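PDB 5LBD: copper-transporting ATPase PAA1, chloroplastic from Arabidopsis thaliana, which uses ATP hydrolysis to move monovalent copper across the chloroplast envelope into the stroma, this chain being its nucleotide-binding (N) domain. Local coordinates for residues V27-L32 / A126-E131; G65-T68 / G74-A77; A35-T40 / K46-A51; R83-V86 / E90-K93; M31-V36 / V116-D121. The protein carries 2 engineered substitutions. All blocks are in the same frame, centred on the assembly; numbering follows the deposited sequence.

Interaction 1 (V27-L32 / A126-E131)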
# COMPACT_ATOMS: atom_id res chain seq x y z
N VAL A 27 -6.18 -6.28 -7.09
CA VAL A 27 -6.76 -6.70 -5.82
C VAL A 27 -5.70 -7.23 -4.87
O VAL A 27 -5.82 -7.06 -3.65
CB VAL A 27 -7.88 -7.73 -6.02
CG1 VAL A 27 -8.98 -7.16 -6.89
CG2 VAL A 27 -7.34 -9.02 -6.61
N GLU A 28 -4.65 -7.86 -5.39
CA GLU A 28 -3.60 -8.32 -4.50
C GLU A 28 -2.87 -7.15 -3.85
O GLU A 28 -2.51 -7.23 -2.68
CB GLU A 28 -2.60 -9.18 -5.26
CG GLU A 28 -3.19 -10.52 -5.73
CD GLU A 28 -2.26 -11.29 -6.63
OE1 GLU A 28 -2.27 -12.54 -6.57
OE2 GLU A 28 -1.56 -10.65 -7.45
N VAL A 29 -2.64 -6.08 -4.62
CA VAL A 29 -2.00 -4.89 -4.07
C VAL A 29 -2.84 -4.30 -2.96
O VAL A 29 -2.32 -3.93 -1.90
CB VAL A 29 -1.75 -3.85 -5.19
CG1 VAL A 29 -1.52 -2.47 -4.61
CG2 VAL A 29 -0.58 -4.33 -6.02
N LEU A 30 -4.16 -4.24 -3.17
CA LEU A 30 -5.05 -3.73 -2.13
C LEU A 30 -4.99 -4.60 -0.88
O LEU A 30 -4.99 -4.09 0.26
CB LEU A 30 -6.49 -3.64 -2.62
CG LEU A 30 -6.76 -2.47 -3.53
CD1 LEU A 30 -8.14 -2.60 -4.08
CD2 LEU A 30 -6.63 -1.15 -2.80
N MSE A 31 -4.99 -5.90 -1.05
CA MSE A 31 -4.98 -6.78 0.10
C MSE A 31 -3.64 -6.71 0.84
O MSE A 31 -3.62 -6.73 2.05
CB MSE A 31 -5.35 -8.19 -0.35
CG MSE A 31 -6.81 -8.25 -0.83
SE MSE A 31 -7.51 -10.03 -1.03
CE MSE A 31 -6.08 -10.67 -2.01
N LEU A 32 -2.52 -6.58 0.13
CA LEU A 32 -1.24 -6.46 0.82
C LEU A 32 -1.17 -5.14 1.57
O LEU A 32 -0.73 -5.09 2.72
CB LEU A 32 -0.10 -6.53 -0.20
CG LEU A 32 0.18 -7.87 -0.84
CD1 LEU A 32 1.06 -7.68 -2.05
CD2 LEU A 32 0.83 -8.82 0.13
N ALA A 126 2.80 -0.55 -7.18
CA ALA A 126 1.53 0.07 -7.51
C ALA A 126 1.50 1.50 -7.01
O ALA A 126 2.27 1.91 -6.14
CB ALA A 126 0.36 -0.70 -6.90
N VAL A 127 0.56 2.25 -7.55
CA VAL A 127 0.17 3.53 -6.98
C VAL A 127 -1.34 3.44 -6.79
O VAL A 127 -2.04 2.86 -7.62
CB VAL A 127 0.62 4.74 -7.84
CG1 VAL A 127 0.04 4.69 -9.24
CG2 VAL A 127 0.25 6.04 -7.15
N ILE A 128 -1.83 3.96 -5.69
CA ILE A 128 -3.26 4.01 -5.41
C ILE A 128 -3.69 5.47 -5.37
O ILE A 128 -3.09 6.28 -4.65
CB ILE A 128 -3.64 3.32 -4.09
CG1 ILE A 128 -3.12 1.88 -4.06
CG2 ILE A 128 -5.16 3.38 -3.88
CD1 ILE A 128 -3.26 1.20 -2.71
N ARG A 129 -4.73 5.80 -6.13
CA ARG A 129 -5.31 7.13 -6.15
C ARG A 129 -6.60 7.16 -5.35
O ARG A 129 -7.37 6.19 -5.36
CB ARG A 129 -5.62 7.60 -7.58
CG ARG A 129 -4.50 7.44 -8.56
CD ARG A 129 -4.76 8.26 -9.83
NE ARG A 129 -6.18 8.34 -10.18
CZ ARG A 129 -6.98 9.36 -9.88
NH1 ARG A 129 -6.51 10.40 -9.20
NH2 ARG A 129 -8.26 9.33 -10.23
N PHE A 130 -6.83 8.28 -4.67
CA PHE A 130 -7.99 8.52 -3.83
C PHE A 130 -8.68 9.80 -4.27
O PHE A 130 -8.01 10.77 -4.63
CB PHE A 130 -7.59 8.70 -2.36
CG PHE A 130 -6.85 7.56 -1.80
CD1 PHE A 130 -5.52 7.39 -2.07
CD2 PHE A 130 -7.48 6.62 -1.00
CE1 PHE A 130 -4.81 6.32 -1.56
CE2 PHE A 130 -6.76 5.54 -0.49
CZ PHE A 130 -5.45 5.40 -0.76
N GLU A 131 -10.01 9.80 -4.22
CA GLU A 131 -10.77 11.02 -4.47
C GLU A 131 -11.72 11.26 -3.30
O GLU A 131 -11.70 10.51 -2.32
CB GLU A 131 -11.56 10.92 -5.78
CG GLU A 131 -10.70 10.79 -7.04
CD GLU A 131 -11.53 10.60 -8.31
OE1 GLU A 131 -12.77 10.71 -8.25
OE2 GLU A 131 -10.92 10.34 -9.38
OXT GLU A 131 -12.51 12.20 -3.29
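Val29 makes the tightest contact between helix 26-37 and strand 123-130. Its side chain leaves the helix in the direction of the strand, and both methyl groups close on the methyl of Ala126, which points back at it. CG1 does most of the touching, 3.5 Å from Ala126 CB and nearer than usual for two carbons, while CG2 lies 3.9 Å from the same Ala126 CB. The rotation that sets CG1 anti to the backbone N (chi1 161°) puts this branch beside the carbonyl carbon and CG2 beside the N, so the two methyls straddle the alanine. Val29 CG1 also comes to 4.5 Å from Ile128 CD1, a looser touch.

One residue on, Leu30 starts off along the flank of the helix, yet the end of its chain comes nearer to the strand, CD2 reaching Ile128 CD1 at 4.1 Å, the two side chains passing each other at a slant. Ile128 is extended (chi2 171°), which carries its CD1 out to the leucine.

No hydrogen bond joins the segments: the strand's peptide groups are spent on its neighbours, with Ala126 and Ile128 bonded to Ile118 and Val116 on strand 115-120. Ile12 and Trp24 add to the apolar surroundings of Val29, and Val10 and Ala52 to those of Leu30.

The short helix and strand axes pass 9.8 Å apart and cross at -79°, so the helix lies athwart the strand. A helix packed by aliphatic side chains onto an antiparallel sheet is the plan of the N-domain in P1B-type ATPases.

Interaction 2 (G65-T68 / G74-A77)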
# COMPACT_ATOMS: atom_id res chain seq x y z
N GLY A 65 4.41 -7.66 15.44
CA GLY A 65 5.51 -6.83 15.84
C GLY A 65 6.32 -6.19 14.72
O GLY A 65 7.30 -5.51 15.01
N THR A 66 5.95 -6.40 13.45
CA THR A 66 6.72 -5.84 12.34
C THR A 66 6.16 -4.52 11.81
O THR A 66 6.81 -3.88 11.00
CB THR A 66 6.81 -6.82 11.17
OG1 THR A 66 5.51 -7.01 10.58
CG2 THR A 66 7.39 -8.16 11.64
N PHE A 67 4.97 -4.10 12.24
CA PHE A 67 4.42 -2.84 11.76
C PHE A 67 5.25 -1.67 12.28
O PHE A 67 5.52 -1.59 13.48
CB PHE A 67 2.98 -2.67 12.21
CG PHE A 67 2.41 -1.35 11.83
CD1 PHE A 67 1.89 -1.15 10.58
CD2 PHE A 67 2.45 -0.28 12.72
CE1 PHE A 67 1.38 0.07 10.21
CE2 PHE A 67 1.95 0.97 12.34
CZ PHE A 67 1.43 1.14 11.08
N THR A 68 5.63 -0.79 11.37
CA THR A 68 6.51 0.33 11.62
C THR A 68 6.00 1.50 10.79
O THR A 68 5.57 1.32 9.65
CB THR A 68 7.97 -0.05 11.23
OG1 THR A 68 8.35 -1.31 11.84
CG2 THR A 68 8.93 1.02 11.68
N GLY A 74 5.25 7.10 5.69
CA GLY A 74 4.62 5.84 5.31
C GLY A 74 4.68 4.84 6.44
O GLY A 74 5.10 5.13 7.56
N ALA A 75 4.25 3.63 6.08
CA ALA A 75 4.26 2.47 6.96
C ALA A 75 4.84 1.28 6.23
O ALA A 75 4.93 1.26 5.00
CB ALA A 75 2.86 2.13 7.47
N VAL A 76 5.24 0.28 7.01
CA VAL A 76 5.81 -0.96 6.49
C VAL A 76 5.47 -2.08 7.46
O VAL A 76 5.36 -1.87 8.67
CB VAL A 76 7.34 -0.81 6.29
CG1 VAL A 76 8.01 -0.41 7.57
CG2 VAL A 76 7.97 -2.10 5.72
N ALA A 77 5.29 -3.29 6.92
CA ALA A 77 5.16 -4.48 7.74
C ALA A 77 5.61 -5.65 6.88
O ALA A 77 5.77 -5.51 5.66
CB ALA A 77 3.72 -4.66 8.26
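This is a backbone pairing at the margin of the antiparallel sheet, where the loop before Thr68 runs into strand 68-70, an outermost strand, and meets strand 74-79. Thr68 and Val76 form an antiparallel hydrogen-bonded pair. Thr68 N donates to Val76 O at 2.9 Å, and Val76 N returns a bond to Thr68 O, also 2.9 Å, both running nearly along the C=O axis. CA-H groups add a second hold on each acceptor: Phe67 CA lies 3.4 Å from Val76 O, and Ala75 CA 3.2 Å from Thr68 O.

On the face that carries both side chains of the pair, Val76 CG1 rests against Thr68 CB at 3.7 Å. Thr68 OG1 turns back along its own segment to donate to Thr66 O at 3.1 Å, approaching from above the carbonyl plane. Phe67 leaves its backbone away from strand 74-79, but with CG anti to the backbone N (chi1 176°) the ring swings round until CE1 meets the methyl of Ala75 at 3.7 Å. In the one of its two conformers modelled here, Thr66 OG1 passes 3.8 Å from Ala77 CB; its polar partners are Glu63 O, within the loop, and Ile78 N, which ties the loop to strand 74-79 beyond the pair.

Gly74 begins the strand with backbone angles at which a side chain would press on the preceding carbonyl oxygen. The pairing therefore depends mainly on peptide groups, with Ala75, Val76 and the Phe67 ring adding apolar contact, and hydroxyl-to-backbone bonds shape the approach to Thr68.

Interaction 3 (A35-T40 / K46-A51)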
# COMPACT_ATOMS: atom_id res chain seq x y z
N ALA A 35 -3.19 -5.18 4.73
CA ALA A 35 -2.58 -5.91 5.83
C ALA A 35 -1.63 -5.01 6.62
O ALA A 35 -1.57 -5.09 7.85
CB ALA A 35 -1.82 -7.11 5.29
N VAL A 36 -0.90 -4.16 5.92
CA VAL A 36 -0.05 -3.17 6.60
C VAL A 36 -0.91 -2.19 7.38
O VAL A 36 -0.58 -1.82 8.52
CB VAL A 36 0.81 -2.44 5.55
CG1 VAL A 36 1.67 -1.32 6.22
CG2 VAL A 36 1.71 -3.43 4.84
N GLU A 37 -1.98 -1.70 6.76
CA GLU A 37 -2.82 -0.63 7.28
C GLU A 37 -3.91 -1.10 8.23
O GLU A 37 -4.66 -0.26 8.73
CB GLU A 37 -3.47 0.14 6.12
CG GLU A 37 -2.47 0.82 5.20
CD GLU A 37 -1.73 1.95 5.86
OE1 GLU A 37 -2.27 2.61 6.78
OE2 GLU A 37 -0.57 2.17 5.47
N SER A 38 -3.95 -2.39 8.58
CA SER A 38 -5.15 -3.00 9.17
C SER A 38 -5.65 -2.28 10.41
O SER A 38 -6.87 -2.16 10.61
CB SER A 38 -4.89 -4.48 9.46
OG SER A 38 -3.86 -4.64 10.40
N ASN A 39 -4.75 -1.83 11.29
CA ASN A 39 -5.18 -1.21 12.53
C ASN A 39 -5.10 0.30 12.53
O ASN A 39 -5.24 0.90 13.60
CB ASN A 39 -4.36 -1.76 13.69
CG ASN A 39 -4.59 -3.22 13.91
OD1 ASN A 39 -5.73 -3.70 13.84
ND2 ASN A 39 -3.51 -3.97 14.14
N THR A 40 -4.90 0.93 11.37
CA THR A 40 -4.65 2.37 11.36
C THR A 40 -5.92 3.12 11.68
O THR A 40 -7.04 2.67 11.38
CB THR A 40 -4.12 2.84 10.00
OG1 THR A 40 -3.65 4.19 10.12
CG2 THR A 40 -5.21 2.78 8.97
N LYS A 46 -7.61 3.71 6.36
CA LYS A 46 -8.92 3.10 6.52
C LYS A 46 -9.61 2.91 5.18
O LYS A 46 -10.36 1.95 5.00
CB LYS A 46 -9.78 3.95 7.42
CG LYS A 46 -9.28 3.94 8.88
CD LYS A 46 -10.21 4.69 9.81
CE LYS A 46 -11.46 3.86 10.09
NZ LYS A 46 -12.14 4.28 11.36
N ALA A 47 -9.39 3.83 4.25
CA ALA A 47 -9.98 3.69 2.92
C ALA A 47 -9.41 2.47 2.19
O ALA A 47 -10.16 1.78 1.48
CB ALA A 47 -9.76 4.96 2.10
N ILE A 48 -8.10 2.23 2.32
CA ILE A 48 -7.49 1.03 1.74
C ILE A 48 -8.10 -0.22 2.36
O ILE A 48 -8.50 -1.16 1.66
CB ILE A 48 -5.96 1.07 1.93
CG1 ILE A 48 -5.37 2.19 1.08
CG2 ILE A 48 -5.35 -0.23 1.53
CD1 ILE A 48 -3.93 2.43 1.36
N VAL A 49 -8.18 -0.25 3.69
CA VAL A 49 -8.76 -1.40 4.38
C VAL A 49 -10.18 -1.67 3.89
O VAL A 49 -10.57 -2.82 3.68
CB VAL A 49 -8.67 -1.17 5.90
CG1 VAL A 49 -9.45 -2.22 6.63
CG2 VAL A 49 -7.25 -1.16 6.32
N LYS A 50 -11.01 -0.62 3.77
CA LYS A 50 -12.39 -0.79 3.34
C LYS A 50 -12.44 -1.37 1.93
O LYS A 50 -13.20 -2.31 1.66
CB LYS A 50 -13.09 0.56 3.38
CG LYS A 50 -14.57 0.51 2.99
CD LYS A 50 -15.27 1.86 3.08
CE LYS A 50 -16.77 1.69 2.86
NZ LYS A 50 -17.46 3.00 2.79
N ALA A 51 -11.62 -0.83 1.04
CA ALA A 51 -11.65 -1.26 -0.36
C ALA A 51 -11.21 -2.71 -0.49
O ALA A 51 -11.69 -3.43 -1.37
CB ALA A 51 -10.74 -0.35 -1.20
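Val49, Glu37 and Thr40 bury the most surface where the end of helix 26-37 faces helix 43-52. Val49 points at the opposing segment and touches it with one branch: CG2 lies 3.7 Å from Glu37 O, 4.0 Å from Glu37 CB and 4.0 Å from Ser38 CA. This methyl covers the start of a type I turn from Glu37 to Thr40, closed by Thr40 N donating to Glu37 O at 2.9 Å.

Glu37 meets the second helix with its aliphatic part, CG standing 4.4 Å from Ile48 CD1. A bend at chi2 (-68°) folds the carboxylate aside, near Ala75 and Val86 of the sheet.

Thr40 divides its side chain in two. CG2 sits 3.7 Å from Lys46 N, while OG1 accepts from His42 N, as in an ST turn, and so steadies the link between the helices. Lys46 lays its CG against Thr40 O at 3.6 Å.

With no hydrogen bond between the segments, methyl and methylene groups do the joining, while polar bonds shape the turn. The connection includes the His-Pro sequence of P1B-type ATPases, which in relatives borders the nucleotide pocket, so this packing probably helps to set its course.

Interaction 4 (R83-V86 / E90-K93)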
# COMPACT_ATOMS: atom_id res chain seq x y z
N ARG A 83 8.31 -7.65 2.46
CA ARG A 83 8.35 -6.31 3.04
C ARG A 83 7.45 -5.40 2.23
O ARG A 83 7.78 -5.02 1.10
CB ARG A 83 9.78 -5.75 3.04
CG ARG A 83 10.82 -6.70 3.60
CD ARG A 83 12.24 -6.03 3.72
NE ARG A 83 12.84 -5.66 2.42
CZ ARG A 83 12.71 -4.47 1.84
NH1 ARG A 83 11.99 -3.50 2.43
NH2 ARG A 83 13.29 -4.25 0.67
N VAL A 84 6.31 -5.02 2.80
CA VAL A 84 5.28 -4.27 2.09
C VAL A 84 5.28 -2.86 2.65
O VAL A 84 5.08 -2.67 3.85
CB VAL A 84 3.89 -4.92 2.23
CG1 VAL A 84 2.85 -4.07 1.53
CG2 VAL A 84 3.90 -6.31 1.64
N THR A 85 5.51 -1.87 1.79
CA THR A 85 5.52 -0.47 2.17
C THR A 85 4.30 0.22 1.58
O THR A 85 3.88 -0.08 0.47
CB THR A 85 6.77 0.25 1.70
OG1 THR A 85 6.92 0.03 0.29
CG2 THR A 85 7.96 -0.29 2.43
N VAL A 86 3.78 1.18 2.33
CA VAL A 86 2.63 1.98 1.94
C VAL A 86 2.96 3.42 2.29
O VAL A 86 3.07 3.75 3.48
CB VAL A 86 1.36 1.56 2.65
CG1 VAL A 86 0.23 2.35 2.16
CG2 VAL A 86 1.09 0.06 2.45
N GLU A 90 8.98 8.67 -1.98
CA GLU A 90 10.28 8.70 -1.30
C GLU A 90 10.39 7.57 -0.30
O GLU A 90 11.45 6.94 -0.19
CB GLU A 90 10.50 10.04 -0.57
CG GLU A 90 10.30 11.27 -1.43
CD GLU A 90 8.86 11.83 -1.32
OE1 GLU A 90 7.98 11.40 -2.10
OE2 GLU A 90 8.59 12.69 -0.42
N TRP A 91 9.31 7.29 0.43
CA TRP A 91 9.30 6.23 1.44
C TRP A 91 9.52 4.87 0.82
O TRP A 91 10.34 4.07 1.29
CB TRP A 91 7.96 6.27 2.18
CG TRP A 91 7.65 5.18 3.10
CD1 TRP A 91 6.81 4.12 2.88
CD2 TRP A 91 8.13 5.04 4.44
NE1 TRP A 91 6.76 3.34 4.00
CE2 TRP A 91 7.55 3.88 4.98
CE3 TRP A 91 8.99 5.79 5.24
CZ2 TRP A 91 7.80 3.46 6.28
CZ3 TRP A 91 9.24 5.37 6.54
CH2 TRP A 91 8.66 4.21 7.05
N VAL A 92 8.82 4.57 -0.27
CA VAL A 92 8.94 3.24 -0.83
C VAL A 92 10.29 3.07 -1.52
O VAL A 92 10.85 1.97 -1.51
CB VAL A 92 7.76 2.97 -1.78
CG1 VAL A 92 6.43 3.15 -1.03
CG2 VAL A 92 7.83 3.83 -3.03
N LYS A 93 10.83 4.13 -2.12
CA LYS A 93 12.19 4.06 -2.67
C LYS A 93 13.23 3.89 -1.57
O LYS A 93 14.25 3.22 -1.77
CB LYS A 93 12.50 5.32 -3.45
CG LYS A 93 11.79 5.52 -4.77
CD LYS A 93 12.22 6.89 -5.34
CE LYS A 93 11.85 7.11 -6.78
NZ LYS A 93 12.45 8.41 -7.26
O HOH W 1 9.37 -0.28 -0.68
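Thr85, on strand 82-87, points at helix 89-94 and touches two adjacent residues there, Val92 and Trp91. Its OG1 is pressed against Val92 CG1 at 3.4 Å in the valine conformer modelled here, one of two. A water completes this side: it lies 2.7 Å from Thr85 OG1 and donates to Val92 O at 2.8 Å, bridging a strand hydroxyl to a helix carbonyl. The indole runs aslant past the threonine's carbon side, NE1 lying 3.9 Å from Thr85 CB. Trp91 NE1 is also 3.7 Å from Val86 O, but that is packing and not a hydrogen bond.

The second shell explains these positions. With chi1 at 171°, Trp91 reaches from the helix towards the sheet, and its N-H is spent on Ala75 O of strand 74-79. Thr88 OG1 bonds to Trp91 N, His95 ND1 to Trp91 O, and the His95 ring meets the indole with the planes inclined. Gly119 N makes a weak bond to Thr85 OG1, so that buried hydroxyl has two polar neighbours. A phenylalanine in place of Trp91 would probably leave Ala75 O without its indole donor and open a gap beside Thr85.

Helix 89-94 thus folds back at once over the sheet strand that precedes it. Its tryptophan reaches strand 74-79, its valine touches Tyr117 of strand 115-120, and on the other sheet face Val86 packs on Ala33 and Val36 of helix 26-37.

Interaction 5 (M31-V36 / V116-D121)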
# COMPACT_ATOMS: atom_id res chain seq x y z
N MSE A 31 -4.99 -5.90 -1.05
CA MSE A 31 -4.98 -6.78 0.10
C MSE A 31 -3.64 -6.71 0.84
O MSE A 31 -3.62 -6.73 2.05
CB MSE A 31 -5.35 -8.19 -0.35
CG MSE A 31 -6.81 -8.25 -0.83
SE MSE A 31 -7.51 -10.03 -1.03
CE MSE A 31 -6.08 -10.67 -2.01
N LEU A 32 -2.52 -6.58 0.13
CA LEU A 32 -1.24 -6.46 0.82
C LEU A 32 -1.17 -5.14 1.57
O LEU A 32 -0.73 -5.09 2.72
CB LEU A 32 -0.10 -6.53 -0.20
CG LEU A 32 0.18 -7.87 -0.84
CD1 LEU A 32 1.06 -7.68 -2.05
CD2 LEU A 32 0.83 -8.82 0.13
N ALA A 33 -1.59 -4.06 0.92
CA ALA A 33 -1.54 -2.76 1.61
C ALA A 33 -2.48 -2.74 2.81
O ALA A 33 -2.14 -2.22 3.87
CB ALA A 33 -1.90 -1.66 0.63
N ALA A 34 -3.66 -3.34 2.68
CA ALA A 34 -4.57 -3.38 3.80
C ALA A 34 -4.00 -4.15 4.98
O ALA A 34 -4.32 -3.85 6.12
CB ALA A 34 -5.90 -3.99 3.38
N ALA A 35 -3.19 -5.18 4.73
CA ALA A 35 -2.58 -5.91 5.83
C ALA A 35 -1.63 -5.01 6.62
O ALA A 35 -1.57 -5.09 7.85
CB ALA A 35 -1.82 -7.11 5.29
N VAL A 36 -0.90 -4.16 5.92
CA VAL A 36 -0.05 -3.17 6.60
C VAL A 36 -0.91 -2.19 7.38
O VAL A 36 -0.58 -1.82 8.52
CB VAL A 36 0.81 -2.44 5.55
CG1 VAL A 36 1.67 -1.32 6.22
CG2 VAL A 36 1.71 -3.43 4.84
N VAL A 116 -1.03 7.13 -2.72
CA VAL A 116 0.01 6.40 -2.00
C VAL A 116 0.66 5.40 -2.95
O VAL A 116 0.06 4.93 -3.92
CB VAL A 116 -0.53 5.70 -0.74
CG1 VAL A 116 -1.29 6.71 0.11
CG2 VAL A 116 -1.42 4.54 -1.09
N TYR A 117 1.92 5.11 -2.68
CA TYR A 117 2.69 4.14 -3.42
C TYR A 117 2.85 2.88 -2.57
O TYR A 117 2.93 2.96 -1.33
CB TYR A 117 4.06 4.70 -3.81
CG TYR A 117 3.96 5.80 -4.87
CD1 TYR A 117 3.67 7.08 -4.52
CD2 TYR A 117 4.08 5.49 -6.21
CE1 TYR A 117 3.54 8.09 -5.48
CE2 TYR A 117 3.98 6.51 -7.18
CZ TYR A 117 3.69 7.80 -6.78
OH TYR A 117 3.56 8.82 -7.69
N ILE A 118 2.95 1.76 -3.25
CA ILE A 118 3.08 0.45 -2.64
C ILE A 118 4.36 -0.18 -3.13
O ILE A 118 4.56 -0.36 -4.34
CB ILE A 118 1.89 -0.45 -2.98
CG1 ILE A 118 0.56 0.26 -2.72
CG2 ILE A 118 2.00 -1.73 -2.18
CD1 ILE A 118 0.38 0.77 -1.33
N GLY A 119 5.24 -0.53 -2.19
CA GLY A 119 6.41 -1.33 -2.49
C GLY A 119 6.23 -2.74 -1.95
O GLY A 119 5.63 -2.94 -0.88
N VAL A 120 6.80 -3.70 -2.66
CA VAL A 120 6.83 -5.09 -2.22
C VAL A 120 8.26 -5.56 -2.41
O VAL A 120 8.73 -5.65 -3.55
CB VAL A 120 5.84 -5.99 -2.98
CG1 VAL A 120 5.89 -7.36 -2.40
CG2 VAL A 120 4.46 -5.43 -2.83
N ASP A 121 8.97 -5.77 -1.31
CA ASP A 121 10.40 -6.05 -1.34
C ASP A 121 11.10 -4.97 -2.17
O ASP A 121 11.02 -3.79 -1.81
CB ASP A 121 10.65 -7.47 -1.87
CG ASP A 121 10.23 -8.56 -0.85
OD1 ASP A 121 10.28 -8.30 0.38
OD2 ASP A 121 9.85 -9.67 -1.27
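The carbonyl oxygen of Leu32 receives two backbone amides, Ala35 N at 3.2 Å and Val36 N at 3.3 Å, both weak. Ala35 N has a firmer bond of its own, to Met31 O at 3.1 Å, where Met31 is a selenomethionine. These bonds stay within helix 26-37; nothing polar passes to strand 115-120, which the helix meets through two residues only, Leu32 and Ala33.

Ala33 directs its methyl at the strand, and Ile118 CD1 comes to meet it at 3.9 Å. The isoleucine is folded rather than extended: CG1 stands anti to the carbonyl carbon, and a bend at chi2 of -56° turns CD1 towards the Ala33 methyl. With a single methyl on the helix side, the backbone can come close, and the CA atoms of Ala33 and Ile118 are 7.1 Å apart, nearer than the 8.7 Å between Leu32 CA and Val120 CA. At that wider pair the longer leucine spans the distance: its CD1 meets Val120 CG2 at 4.2 Å, the two side chains crossing at about a right angle. Ile118 and Val120, two residues apart on the strand, both point their side chains at the helix.

The contact lies near the middle of the domain. Strand 115-120 is bonded to strand 123-130 through Ile118 and to strand 82-87 through Gly119 and Thr85, which places it inside the sheet. On the helix-covered face, Ala33 also touches Val86 of strand 82-87 and Ile48 of helix 43-52, while Leu32 is covered by Met60 and Trp24 and also touches Val79 of strand 74-79.

Overall arrangement
Helix 26-37 runs through three of the contacts. Interactions 1 and 5 set successive parts of it on neighbouring strands, 123-130 and 115-120, and are buried and wholly aliphatic across the interface; interaction 3 joins its far end to helix 43-52 in a partly buried place, where methyls meet backbone and turn. Interaction 4, also buried, stands beyond the other face of the sheet and brings in a water and a tryptophan N-H, the latter bonded to Ala75 O of interaction 2. Interaction 2 itself, at the sheet margin about 17 Å from interaction 1 between centres, relies on peptide hydrogen bonds. Apolar packing joins helix 26-37 to both the sheet and helix 43-52, while polar bonds appear at the sheet edge and under helix 89-94.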